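Local structure of putative type VI secretion protein (Escherichia coli, 6SJL) at the interface of chains A and B and the interface of chains A and C. The protein forms the VgrG spike at the tip of the type VI secretion system and carries the phospholipase-family effector Tle1 bound to it. Residues are numbered along the deposited sequence; one frame, centred on the assembly and turned at random. Chains: chain A, Putative type VI secretion protein; chain B/C, Putative type VI secretion protein.

Contact 1: the interface of chains A and B. Residues chain A 783, 791, 794, 830-833; chain B 5, 7.
B:Tyr7 of the Tle1 effector sets its ring against A:Leu783, A:Gln791, A:Thr794 and A:Glu830 of VgrG. From CB the ring bond runs anti to the carbonyl carbon (chi1 -53°), which swings the phenol toward chain A. Methyl CD2 of A:Leu783 stands over the centre of one ring face, 4.1 Å above the plane, while its CD1 packs against the rim at CD2 of B:Tyr7, 3.6 Å away. CB of A:Glu830 lies at the ring edge, in the ring plane, 3.8 Å from CD2 of B:Tyr7. Next along the rim, CE2 has OG1 of A:Thr794 in the ring plane, 3.5 Å off. At the tip, the phenol OH of B:Tyr7 lies 3.2 Å from the amide oxygen OE1 of A:Gln791 and accepts a nearly straight hydrogen bond from NE2 of B:Gln5. OG1 of A:Thr794 donates a hydrogen bond to the carbonyl O of A:Phe831 at 2.6 Å, which would link the two chain A segments. Backbone N of B:Gln5 donates to O of A:Gly832 at 3.2 Å, but that O also lies 2.9 Å from O of B:Gln5, a two-acceptor clash and probable model error. Chain A supplies strands 783-784 and 825-830 with nearby loops; chain B supplies strand 4-9.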
# COMPACT_ATOMS: atom_id res chain seq x y z
N LEU A 783 -41.30 -10.01 -57.29
CA LEU A 783 -41.65 -8.83 -58.07
C LEU A 783 -41.70 -9.25 -59.53
O LEU A 783 -40.67 -9.51 -60.14
CB LEU A 783 -40.64 -7.71 -57.86
CG LEU A 783 -41.17 -6.28 -58.07
CD1 LEU A 783 -40.20 -5.25 -57.53
CD2 LEU A 783 -41.66 -5.93 -59.46
N GLN A 791 -38.35 -9.29 -62.26
CA GLN A 791 -37.77 -8.03 -61.77
C GLN A 791 -36.62 -8.23 -60.80
O GLN A 791 -36.78 -8.06 -59.59
CB GLN A 791 -38.84 -7.16 -61.13
CG GLN A 791 -39.77 -6.62 -62.16
CD GLN A 791 -39.04 -6.29 -63.43
OE1 GLN A 791 -38.10 -5.50 -63.44
NE2 GLN A 791 -39.48 -6.89 -64.53
N THR A 794 -33.97 -5.53 -57.51
CA THR A 794 -34.45 -4.20 -57.20
C THR A 794 -34.63 -4.03 -55.70
O THR A 794 -35.07 -4.96 -55.02
CB THR A 794 -35.78 -3.92 -57.90
OG1 THR A 794 -36.37 -2.73 -57.38
CG2 THR A 794 -36.73 -5.08 -57.73
N GLU A 830 -40.85 -0.62 -53.16
CA GLU A 830 -39.68 -0.78 -54.02
C GLU A 830 -39.35 0.52 -54.74
O GLU A 830 -40.22 1.36 -54.97
CB GLU A 830 -39.90 -1.88 -55.07
CG GLU A 830 -39.73 -3.31 -54.60
CD GLU A 830 -41.05 -4.04 -54.53
OE1 GLU A 830 -42.11 -3.39 -54.64
OE2 GLU A 830 -41.03 -5.29 -54.42
N PHE A 831 -38.08 0.66 -55.12
CA PHE A 831 -37.60 1.58 -56.16
C PHE A 831 -36.39 0.95 -56.83
O PHE A 831 -36.10 -0.23 -56.61
CB PHE A 831 -37.28 2.98 -55.60
CG PHE A 831 -38.42 3.94 -55.70
CD1 PHE A 831 -38.69 4.58 -56.89
CD2 PHE A 831 -39.23 4.18 -54.61
CE1 PHE A 831 -39.74 5.45 -56.99
CE2 PHE A 831 -40.29 5.05 -54.71
CZ PHE A 831 -40.53 5.68 -55.90
N GLY A 832 -35.68 1.71 -57.64
CA GLY A 832 -34.47 1.19 -58.26
C GLY A 832 -34.12 1.91 -59.54
O GLY A 832 -34.86 2.74 -60.05
N LYS A 833 -32.95 1.54 -60.07
CA LYS A 833 -32.30 2.11 -61.24
C LYS A 833 -32.75 1.41 -62.52
O LYS A 833 -33.30 0.31 -62.49
CB LYS A 833 -30.78 1.96 -61.07
CG LYS A 833 -29.89 2.45 -62.21
CD LYS A 833 -29.82 3.96 -62.24
CE LYS A 833 -28.81 4.44 -63.27
NZ LYS A 833 -27.41 4.11 -62.89
N GLN B 5 -36.50 3.89 -62.52
CA GLN B 5 -37.84 3.34 -62.68
C GLN B 5 -38.28 2.69 -61.38
O GLN B 5 -37.53 1.92 -60.78
CB GLN B 5 -37.88 2.36 -63.86
CG GLN B 5 -37.01 1.12 -63.76
CD GLN B 5 -37.75 -0.06 -63.17
OE1 GLN B 5 -38.97 -0.16 -63.29
NE2 GLN B 5 -37.02 -0.98 -62.55
N TYR B 7 -42.03 1.07 -59.22
CA TYR B 7 -43.13 0.13 -59.46
C TYR B 7 -44.35 0.58 -58.69
O TYR B 7 -44.42 0.41 -57.47
CB TYR B 7 -42.73 -1.28 -59.05
CG TYR B 7 -41.44 -1.75 -59.66
CD1 TYR B 7 -41.36 -2.04 -61.01
CD2 TYR B 7 -40.31 -1.90 -58.89
CE1 TYR B 7 -40.18 -2.46 -61.57
CE2 TYR B 7 -39.12 -2.32 -59.44
CZ TYR B 7 -39.07 -2.60 -60.79
OH TYR B 7 -37.89 -3.02 -61.35

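Contact 2: the interface of chains A and C. Residues chain A 595-596, 605-608; chain C 257-258, 513.
C:Phe257 of the effector enters between A:Lys596 and A:Ile608 of VgrG, and apolar packing carries most of the contact. The branched chain of A:Ile608 crosses the ring at about a right angle: CG2 sits 3.8 Å above one face, shifted toward the rim, and CG1 meets ring CZ at 3.7 Å. With CG anti to its backbone N (chi1 165°), C:Phe257 extends its ring so that the CZ and CE2 side lies under this isoleucine. The end of A:Lys596 lies over the rim of the opposite face, on the CE1 side, with CE 4.0 Å from CE1 of C:Phe257, and the amide of A:Gln605 meets the ring tip to tip. Polar contacts are looser. The side-chain amine NZ of A:Lys596 lies 3.5 Å from the carbonyl O of C:Phe257. The guanidinium NH2 of C:Arg513 makes a weak, strongly bent hydrogen bond to the carbonyl O of A:Gln605 at 3.3 Å. Opposite charges come near without touching: OD2 of A:Asp607 is 4.5 Å from NH2 of C:Arg513, and any attraction between them would be weak. On chain A the site spans the end of helix 578-600, the loop after it and the first residue of helix 608-618; the chain C residues all lie in loops.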
# COMPACT_ATOMS: atom_id res chain seq x y z
N ALA A 595 -12.56 5.00 9.17
CA ALA A 595 -12.67 3.84 10.05
C ALA A 595 -14.08 3.29 10.05
O ALA A 595 -14.29 2.07 10.02
CB ALA A 595 -12.23 4.22 11.46
N LYS A 596 -15.08 4.17 10.09
CA LYS A 596 -16.45 3.71 9.93
C LYS A 596 -16.64 3.02 8.59
O LYS A 596 -17.30 1.97 8.51
CB LYS A 596 -17.43 4.88 10.07
CG LYS A 596 -17.27 5.68 11.33
CD LYS A 596 -17.06 4.81 12.55
CE LYS A 596 -17.48 5.53 13.82
NZ LYS A 596 -17.63 4.59 14.95
N GLN A 605 -9.86 -2.09 10.57
CA GLN A 605 -9.99 -0.70 10.97
C GLN A 605 -8.63 -0.14 11.35
O GLN A 605 -7.75 -0.85 11.83
CB GLN A 605 -10.95 -0.59 12.14
CG GLN A 605 -11.66 0.72 12.21
CD GLN A 605 -12.26 0.97 13.56
OE1 GLN A 605 -11.57 0.89 14.57
NE2 GLN A 605 -13.56 1.24 13.60
N GLY A 606 -8.46 1.15 11.11
CA GLY A 606 -7.26 1.83 11.55
C GLY A 606 -7.27 2.11 13.03
O GLY A 606 -8.28 2.01 13.72
N ASP A 607 -6.10 2.49 13.54
CA ASP A 607 -5.95 2.78 14.97
C ASP A 607 -6.32 4.23 15.20
O ASP A 607 -5.50 5.13 15.10
CB ASP A 607 -4.53 2.48 15.42
CG ASP A 607 -4.43 2.29 16.91
OD1 ASP A 607 -3.29 2.22 17.42
OD2 ASP A 607 -5.47 2.18 17.57
N ILE A 608 -7.60 4.46 15.50
CA ILE A 608 -8.08 5.79 15.82
C ILE A 608 -7.71 6.17 17.23
O ILE A 608 -7.56 7.35 17.54
CB ILE A 608 -9.61 5.84 15.60
CG1 ILE A 608 -9.94 5.68 14.12
CG2 ILE A 608 -10.19 7.12 16.11
CD1 ILE A 608 -9.10 6.50 13.24
N PHE C 257 -16.10 4.15 21.23
CA PHE C 257 -15.93 4.39 19.81
C PHE C 257 -16.00 3.10 19.01
O PHE C 257 -16.55 3.06 17.90
CB PHE C 257 -14.60 5.10 19.57
CG PHE C 257 -14.15 5.09 18.14
CD1 PHE C 257 -14.60 6.03 17.26
CD2 PHE C 257 -13.28 4.13 17.69
CE1 PHE C 257 -14.20 6.02 15.97
CE2 PHE C 257 -12.88 4.12 16.40
CZ PHE C 257 -13.35 5.06 15.53
N ASP C 258 -15.49 2.01 19.57
CA ASP C 258 -15.26 0.80 18.81
C ASP C 258 -16.52 -0.03 18.63
O ASP C 258 -16.58 -0.84 17.70
CB ASP C 258 -14.18 -0.03 19.50
CG ASP C 258 -12.80 0.56 19.30
OD1 ASP C 258 -12.53 1.04 18.19
OD2 ASP C 258 -12.01 0.58 20.26
N ARG C 513 -6.74 -2.09 21.40
CA ARG C 513 -6.91 -3.32 20.65
C ARG C 513 -5.63 -4.13 20.53
O ARG C 513 -5.69 -5.25 20.03
CB ARG C 513 -7.45 -2.99 19.26
CG ARG C 513 -8.73 -2.20 19.29
CD ARG C 513 -9.40 -2.14 17.94
NE ARG C 513 -8.63 -1.35 17.00
CZ ARG C 513 -8.05 -1.83 15.91
NH1 ARG C 513 -8.17 -3.12 15.62
NH2 ARG C 513 -7.37 -1.04 15.12

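Contact 3: the interface of chains A and B. Residues chain A 831; chain B 6, 32, 182-184.
Just past strand 825-830 of VgrG, the loop residue A:Phe831 lays its ring against an effector surface made by strand 4-9, strand 25-43 and the residues leading into strand 184-195. B:Gly6, B:Ala32, B:Pro182, B:Asp183 and B:Phe184 meet it. No polar pair bridges the two chains here, which leaves shape and apolar packing to hold the ring. Its first torsion (chi1 -93°) points the ring toward chain B. CE2 of A:Phe831 touches CB of B:Pro182 at 3.6 Å, the proline crossing the rim at a slant. The carbonyl O of B:Pro182 lies in the ring plane at the same end, although its closeness to CZ is too short to trust. Over one face, toward the rim, stands the carbonyl O of B:Phe184, 3.7 Å above the plane. B:Gly6 comes from the opposite side, beyond the rim, and having no side chain it lets its backbone approach. In the second shell, CB of B:Pro182 also packs 3.8 Å above the ring plane of B:Phe184, which may help to position the proline. Close to the ring plane, beyond the CE1 edge, the methyl CB of B:Ala32 lies 4.2 Å from CE1 of A:Phe831.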
# COMPACT_ATOMS: atom_id res chain seq x y z
N PHE A 831 -38.08 0.66 -55.12
CA PHE A 831 -37.60 1.58 -56.16
C PHE A 831 -36.39 0.95 -56.83
O PHE A 831 -36.10 -0.23 -56.61
CB PHE A 831 -37.28 2.98 -55.60
CG PHE A 831 -38.42 3.94 -55.70
CD1 PHE A 831 -38.69 4.58 -56.89
CD2 PHE A 831 -39.23 4.18 -54.61
CE1 PHE A 831 -39.74 5.45 -56.99
CE2 PHE A 831 -40.29 5.05 -54.71
CZ PHE A 831 -40.53 5.68 -55.90
N GLY B 6 -39.49 3.04 -60.94
CA GLY B 6 -40.12 2.40 -59.81
C GLY B 6 -41.31 1.57 -60.23
O GLY B 6 -41.60 1.38 -61.41
N ALA B 32 -39.33 7.01 -63.04
CA ALA B 32 -39.08 7.74 -61.81
C ALA B 32 -38.15 8.91 -62.09
O ALA B 32 -37.23 8.79 -62.91
CB ALA B 32 -38.48 6.83 -60.73
N PRO B 182 -42.49 7.58 -52.59
CA PRO B 182 -41.98 8.53 -53.58
C PRO B 182 -42.43 8.19 -54.99
O PRO B 182 -43.00 7.13 -55.26
CB PRO B 182 -40.46 8.41 -53.44
CG PRO B 182 -40.24 7.86 -52.09
CD PRO B 182 -41.40 6.96 -51.82
N ASP B 183 -42.18 9.14 -55.89
CA ASP B 183 -42.28 8.92 -57.33
C ASP B 183 -40.96 9.23 -58.02
O ASP B 183 -40.92 9.31 -59.25
CB ASP B 183 -43.39 9.79 -57.93
CG ASP B 183 -44.75 9.39 -57.45
OD1 ASP B 183 -44.93 8.20 -57.10
OD2 ASP B 183 -45.65 10.26 -57.42
N PHE B 184 -39.89 9.41 -57.25
CA PHE B 184 -38.63 9.90 -57.76
C PHE B 184 -37.49 9.06 -57.20
O PHE B 184 -37.63 8.38 -56.18
CB PHE B 184 -38.42 11.37 -57.40
CG PHE B 184 -38.46 11.64 -55.93
CD1 PHE B 184 -39.66 11.86 -55.29
CD2 PHE B 184 -37.30 11.69 -55.18
CE1 PHE B 184 -39.70 12.11 -53.94
CE2 PHE B 184 -37.34 11.93 -53.84
CZ PHE B 184 -38.54 12.14 -53.22

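Contacts 1 and 3 are parts of one interface: their C-alpha centres lie about 8 Å apart, they share A:Phe831, and both draw on effector strand 4-9. The backbone of the tail after strand 825-830 serves contact 1 while the A:Phe831 ring serves contact 3. Contact 2 is remote, about 78 Å from either by C-alpha centres, and uses a different effector copy and the helical part of the spike. One VgrG chain thus touches two Tle1 molecules, and in the three-plus-three assembly each effector presumably bridges two VgrG chains, spreading its attachment over the spike.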